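Local coordinates for Lmo0131 protein (Listeria monocytogenes, PDB 4Q6J) that probably acts as a cyclic-di-GMP-specific phosphodiesterase of the EAL family, built on a TIM-barrel fold, although its function has not been established, at residues L22-K27 / F88-N93; E39-L44 / S237-M242. All coordinates share one frame; numbering follows the deposited sequence.

Contact 1: L22-K27 / F88-N93; sequences LYYQPK and FSISIN. With EDO (1,2-ethanediol), chain N; EDO (1,2-ethanediol), chain L.
Ser89 OG and Lys27 NZ face each other at 4.4 Å, too far for a direct bond. A water between them sits so close to both atoms that its bridging geometry is doubtful. At Ile90 the contact turns apolar. Its CG2 methyl comes to the edge of the Tyr24 ring, near the ring plane, 3.9 Å from Tyr24 CE1, while Ile90 CD1 reaches that same ring carbon at 3.9 Å. With chi1 of -61°, Ile90 holds CG1 beside its backbone N and CG2 beside its carbonyl carbon; CD1 stands on the same side of the ring plane as CG2, farther from it and outside the rim. Ser91 returns to the polar side, where a water accepts from Lys27 NZ at 3.0 Å and from Ser91 OG at 2.8 Å, linking the ammonium to the strand. A bend at chi3 of -61° turns the end of Lys27 toward this water. Its NZ also donates to O1 of a bound ethanediol at 2.9 Å, and Glu123 makes a long, weak ion pair. These are next-but-one strands of a TIM-barrel-type sheet: strand 35-45 lies between them, bonded antiparallel to strand 20-29 and parallel to strand 89-95, which keeps the axes 8.7 Å apart; their directions differ by 124°. Gln80 of helix 66-83 covers Tyr24 and Ile90 on the outer side, and Ser91 packs on Glu123 and Glu125 of strand 122-127.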
# COMPACT_ATOMS: atom_id res chain seq x y z
N LEU B 22 -23.66 13.39 12.78
CA LEU B 22 -23.06 12.23 13.43
C LEU B 22 -24.19 11.22 13.67
O LEU B 22 -25.19 11.54 14.30
CB LEU B 22 -22.37 12.62 14.73
CG LEU B 22 -21.37 11.60 15.25
CD1 LEU B 22 -20.22 11.48 14.27
CD2 LEU B 22 -20.86 11.93 16.65
N TYR B 23 -24.04 10.02 13.11
CA TYR B 23 -24.96 8.94 13.34
C TYR B 23 -24.33 8.03 14.37
O TYR B 23 -23.13 8.14 14.63
CB TYR B 23 -25.26 8.19 12.05
CG TYR B 23 -26.29 8.84 11.14
CD1 TYR B 23 -26.72 10.15 11.36
CD2 TYR B 23 -26.84 8.14 10.07
CE1 TYR B 23 -27.66 10.74 10.55
CE2 TYR B 23 -27.79 8.73 9.24
CZ TYR B 23 -28.19 10.03 9.48
OH TYR B 23 -29.13 10.61 8.66
N TYR B 24 -25.13 7.13 14.93
CA TYR B 24 -24.73 6.29 16.07
C TYR B 24 -25.18 4.86 15.88
O TYR B 24 -26.35 4.61 15.57
CB TYR B 24 -25.38 6.82 17.36
CG TYR B 24 -24.99 8.23 17.65
CD1 TYR B 24 -23.75 8.53 18.19
CD2 TYR B 24 -25.85 9.28 17.35
CE1 TYR B 24 -23.37 9.82 18.44
CE2 TYR B 24 -25.48 10.60 17.61
CZ TYR B 24 -24.23 10.86 18.14
OH TYR B 24 -23.83 12.14 18.40
N GLN B 25 -24.29 3.90 16.09
CA GLN B 25 -24.70 2.50 16.02
C GLN B 25 -24.55 1.84 17.41
O GLN B 25 -23.46 1.85 17.98
CB GLN B 25 -23.92 1.74 14.94
CG GLN B 25 -24.53 0.35 14.73
CD GLN B 25 -23.86 -0.51 13.67
OE1 GLN B 25 -22.65 -0.49 13.50
NE2 GLN B 25 -24.67 -1.30 12.95
N PRO B 26 -25.66 1.29 17.98
CA PRO B 26 -25.52 0.73 19.33
C PRO B 26 -24.51 -0.42 19.42
O PRO B 26 -24.35 -1.22 18.49
CB PRO B 26 -26.93 0.19 19.64
CG PRO B 26 -27.80 0.78 18.69
CD PRO B 26 -27.02 1.09 17.47
N LYS B 27 -23.84 -0.48 20.56
CA LYS B 27 -23.06 -1.64 20.95
C LYS B 27 -23.76 -2.22 22.18
O LYS B 27 -24.14 -1.48 23.09
CB LYS B 27 -21.62 -1.24 21.27
CG LYS B 27 -20.84 -0.92 20.02
CD LYS B 27 -19.51 -0.37 20.37
CE LYS B 27 -19.65 0.90 21.17
NZ LYS B 27 -18.31 1.44 21.49
N PHE B 88 -23.97 6.30 28.86
CA PHE B 88 -23.56 5.63 27.63
C PHE B 88 -22.21 6.14 27.15
O PHE B 88 -21.94 7.33 27.24
CB PHE B 88 -24.62 5.84 26.53
CG PHE B 88 -25.96 5.26 26.88
CD1 PHE B 88 -26.22 3.91 26.71
CD2 PHE B 88 -26.97 6.06 27.38
CE1 PHE B 88 -27.44 3.38 27.04
CE2 PHE B 88 -28.20 5.53 27.69
CZ PHE B 88 -28.42 4.18 27.52
N SER B 89 -21.36 5.25 26.63
CA SER B 89 -20.14 5.66 25.93
C SER B 89 -20.41 5.96 24.46
O SER B 89 -21.32 5.41 23.88
CB SER B 89 -19.02 4.62 26.06
OG SER B 89 -19.31 3.48 25.29
N ILE B 90 -19.63 6.87 23.89
CA ILE B 90 -19.69 7.14 22.46
C ILE B 90 -18.27 7.17 21.90
O ILE B 90 -17.41 7.84 22.45
CB ILE B 90 -20.42 8.47 22.15
CG1 ILE B 90 -21.87 8.40 22.65
CG2 ILE B 90 -20.36 8.77 20.64
CD1 ILE B 90 -22.71 9.60 22.30
N SER B 91 -18.04 6.43 20.83
CA SER B 91 -16.72 6.45 20.17
C SER B 91 -16.66 7.42 19.00
O SER B 91 -17.68 7.70 18.37
CB SER B 91 -16.30 5.06 19.69
OG SER B 91 -17.17 4.60 18.70
N ILE B 92 -15.45 7.93 18.72
CA ILE B 92 -15.17 8.69 17.50
C ILE B 92 -14.01 8.06 16.76
O ILE B 92 -13.04 7.60 17.37
CB ILE B 92 -14.84 10.18 17.76
CG1 ILE B 92 -13.60 10.32 18.63
CG2 ILE B 92 -16.01 10.90 18.41
CD1 ILE B 92 -13.36 11.74 19.07
N ASN B 93 -14.11 8.06 15.44
CA ASN B 93 -13.08 7.50 14.60
C ASN B 93 -12.02 8.53 14.35
O ASN B 93 -12.31 9.61 13.84
CB ASN B 93 -13.69 7.06 13.27
CG ASN B 93 -14.61 5.90 13.43
OD1 ASN B 93 -14.52 5.15 14.41
ND2 ASN B 93 -15.52 5.73 12.50
C1 EDO N . -16.50 -1.14 23.74
O1 EDO N . -16.27 -0.28 22.60
C2 EDO N . -17.92 -0.97 24.27
O2 EDO N . -18.86 -1.51 23.33
C1 EDO L . -23.95 -4.72 9.43
O1 EDO L . -24.31 -5.70 10.40
C2 EDO L . -23.26 -3.53 10.06
O2 EDO L . -24.15 -2.83 10.93
O HOH W 1 -16.78 1.80 18.93
O HOH W 2 -18.67 3.45 22.96

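Contact 2: E39-L44 / S237-M242; sequences EGLVRL and SRPLPM. With EDO (1,2-ethanediol), chain R.
An unusually tight carbon pair marks this contact: Leu41 CD1 presses on Pro239 CG at 3.4 Å, closer than ordinary van der Waals packing, and Pro239 CB follows at 3.7 Å from the same methyl. The two side chains meet obliquely, with only one branch of the leucine doing the touching. Arg43, two residues further along the strand, reaches the same proline at about a right angle, its NH2 lying 4.0 Å from Pro239 CB. Arg43 doubles back at chi2 (-48°) along its own strand, where NH1 donates to Val42 O at 2.9 Å. The donor stands 42° above the carbonyl plane, yet the oxygen lies close to the guanidinium plane, so the bond helps fix the rotation of that group beside the proline. Glu39-Gly40-Leu41 probably corresponds to the Glu-Ala-Leu signature that names EAL domains, with glycine in the middle. In the loop, Ser237 OG donates in the carbonyl plane to Arg238 O, and Arg238 forms a salt bridge with Asp5 of the second subunit. Pro241 occupies the N-cap position, right before helix 242-248, while strand 35-45 pairs with strand 20-29, whose Tyr23 touches both Arg43 and Pro241, and Arg43 also packs on Pro53 of helix 53-62.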
# COMPACT_ATOMS: atom_id res chain seq x y z
N GLU B 39 -21.23 3.57 18.61
CA GLU B 39 -20.20 4.06 17.70
C GLU B 39 -20.68 5.29 16.90
O GLU B 39 -21.72 5.24 16.22
CB GLU B 39 -19.74 3.00 16.71
CG GLU B 39 -18.76 3.66 15.75
CD GLU B 39 -18.29 2.78 14.66
OE1 GLU B 39 -18.72 1.61 14.61
OE2 GLU B 39 -17.48 3.25 13.85
N GLY B 40 -19.92 6.38 16.96
CA GLY B 40 -20.27 7.57 16.22
C GLY B 40 -19.78 7.38 14.80
O GLY B 40 -18.64 6.98 14.58
N LEU B 41 -20.64 7.65 13.84
CA LEU B 41 -20.29 7.43 12.45
C LEU B 41 -20.67 8.67 11.68
O LEU B 41 -21.84 8.94 11.57
CB LEU B 41 -21.09 6.25 11.94
CG LEU B 41 -20.57 4.92 12.47
CD1 LEU B 41 -21.58 3.78 12.29
CD2 LEU B 41 -19.25 4.61 11.77
N VAL B 42 -19.69 9.42 11.17
CA VAL B 42 -19.98 10.66 10.46
C VAL B 42 -20.74 10.42 9.15
O VAL B 42 -20.55 9.42 8.47
CB VAL B 42 -18.70 11.50 10.19
CG1 VAL B 42 -17.99 11.02 8.93
CG2 VAL B 42 -19.04 12.97 10.10
N ARG B 43 -21.64 11.35 8.83
CA ARG B 43 -22.38 11.36 7.59
C ARG B 43 -22.26 12.74 7.01
O ARG B 43 -22.04 13.71 7.73
CB ARG B 43 -23.86 11.07 7.84
CG ARG B 43 -24.17 9.73 8.45
CD ARG B 43 -23.43 8.70 7.69
NE ARG B 43 -23.76 7.33 8.00
CZ ARG B 43 -22.85 6.41 8.27
NH1 ARG B 43 -21.58 6.76 8.30
NH2 ARG B 43 -23.21 5.15 8.52
N LEU B 44 -22.42 12.85 5.69
CA LEU B 44 -22.46 14.15 5.05
C LEU B 44 -23.87 14.32 4.53
O LEU B 44 -24.36 13.49 3.76
CB LEU B 44 -21.46 14.24 3.90
CG LEU B 44 -21.44 15.57 3.12
CD1 LEU B 44 -20.81 16.68 3.94
CD2 LEU B 44 -20.74 15.40 1.80
N SER B 237 -29.10 -2.93 15.48
CA SER B 237 -29.50 -1.69 14.79
C SER B 237 -28.47 -1.16 13.79
O SER B 237 -27.28 -1.07 14.11
CB SER B 237 -29.82 -0.58 15.82
OG SER B 237 -30.37 0.57 15.20
N ARG B 238 -28.91 -0.81 12.58
CA ARG B 238 -28.11 0.02 11.69
C ARG B 238 -27.75 1.34 12.40
O ARG B 238 -28.36 1.69 13.41
CB ARG B 238 -28.93 0.33 10.45
CG ARG B 238 -30.24 1.03 10.74
CD ARG B 238 -31.22 0.89 9.58
NE ARG B 238 -31.47 2.18 8.94
CZ ARG B 238 -32.54 2.94 9.14
NH1 ARG B 238 -33.49 2.54 9.97
NH2 ARG B 238 -32.67 4.10 8.51
N PRO B 239 -26.77 2.07 11.87
CA PRO B 239 -26.52 3.40 12.44
C PRO B 239 -27.70 4.37 12.19
O PRO B 239 -28.29 4.32 11.11
CB PRO B 239 -25.26 3.85 11.71
CG PRO B 239 -24.63 2.57 11.26
CD PRO B 239 -25.76 1.73 10.86
N LEU B 240 -28.03 5.20 13.16
CA LEU B 240 -29.20 6.08 13.09
C LEU B 240 -28.89 7.44 13.70
O LEU B 240 -27.99 7.54 14.54
CB LEU B 240 -30.36 5.51 13.90
CG LEU B 240 -30.99 4.22 13.43
CD1 LEU B 240 -31.86 3.70 14.53
CD2 LEU B 240 -31.76 4.45 12.14
N PRO B 241 -29.64 8.48 13.30
CA PRO B 241 -29.64 9.74 14.06
C PRO B 241 -29.92 9.44 15.52
O PRO B 241 -30.63 8.48 15.80
CB PRO B 241 -30.82 10.50 13.46
CG PRO B 241 -30.94 10.00 12.10
CD PRO B 241 -30.56 8.54 12.16
N MSE B 242 -29.39 10.23 16.44
CA MSE B 242 -29.72 10.04 17.85
C MSE B 242 -31.23 10.05 18.06
O MSE B 242 -31.75 9.30 18.89
CB MSE B 242 -29.06 11.09 18.74
CG MSE B 242 -29.25 10.80 20.25
SE MSE B 242 -28.79 8.96 20.78
CE MSE B 242 -26.87 9.07 20.91
C1 EDO R . -31.56 -2.79 11.90
O1 EDO R . -31.93 -1.49 11.43
C2 EDO R . -32.86 -3.48 12.28
O2 EDO R . -32.60 -4.77 12.84

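Contact 1 is buried close to the centre of the fold, whereas contact 2 is a surface contact, their centres about 7 Å apart. Strand 35-45 relates them: it supplies residues 39-44 to contact 2 and lies between the two strands of contact 1. A backbone pairing of Tyr23 O with Leu41 N (2.7 Å) and a probable hydrogen bond from Gln25 NE2 to Ser237 O (2.9 Å) tie segment 22-27 to both partners of contact 2. Neither contact has a direct hydrogen bond between its segments, but the chemistry differs: contact 1 combines an aromatic-aliphatic patch with a water-bridged lysine, while contact 2 rests on a proline packed against strand side chains.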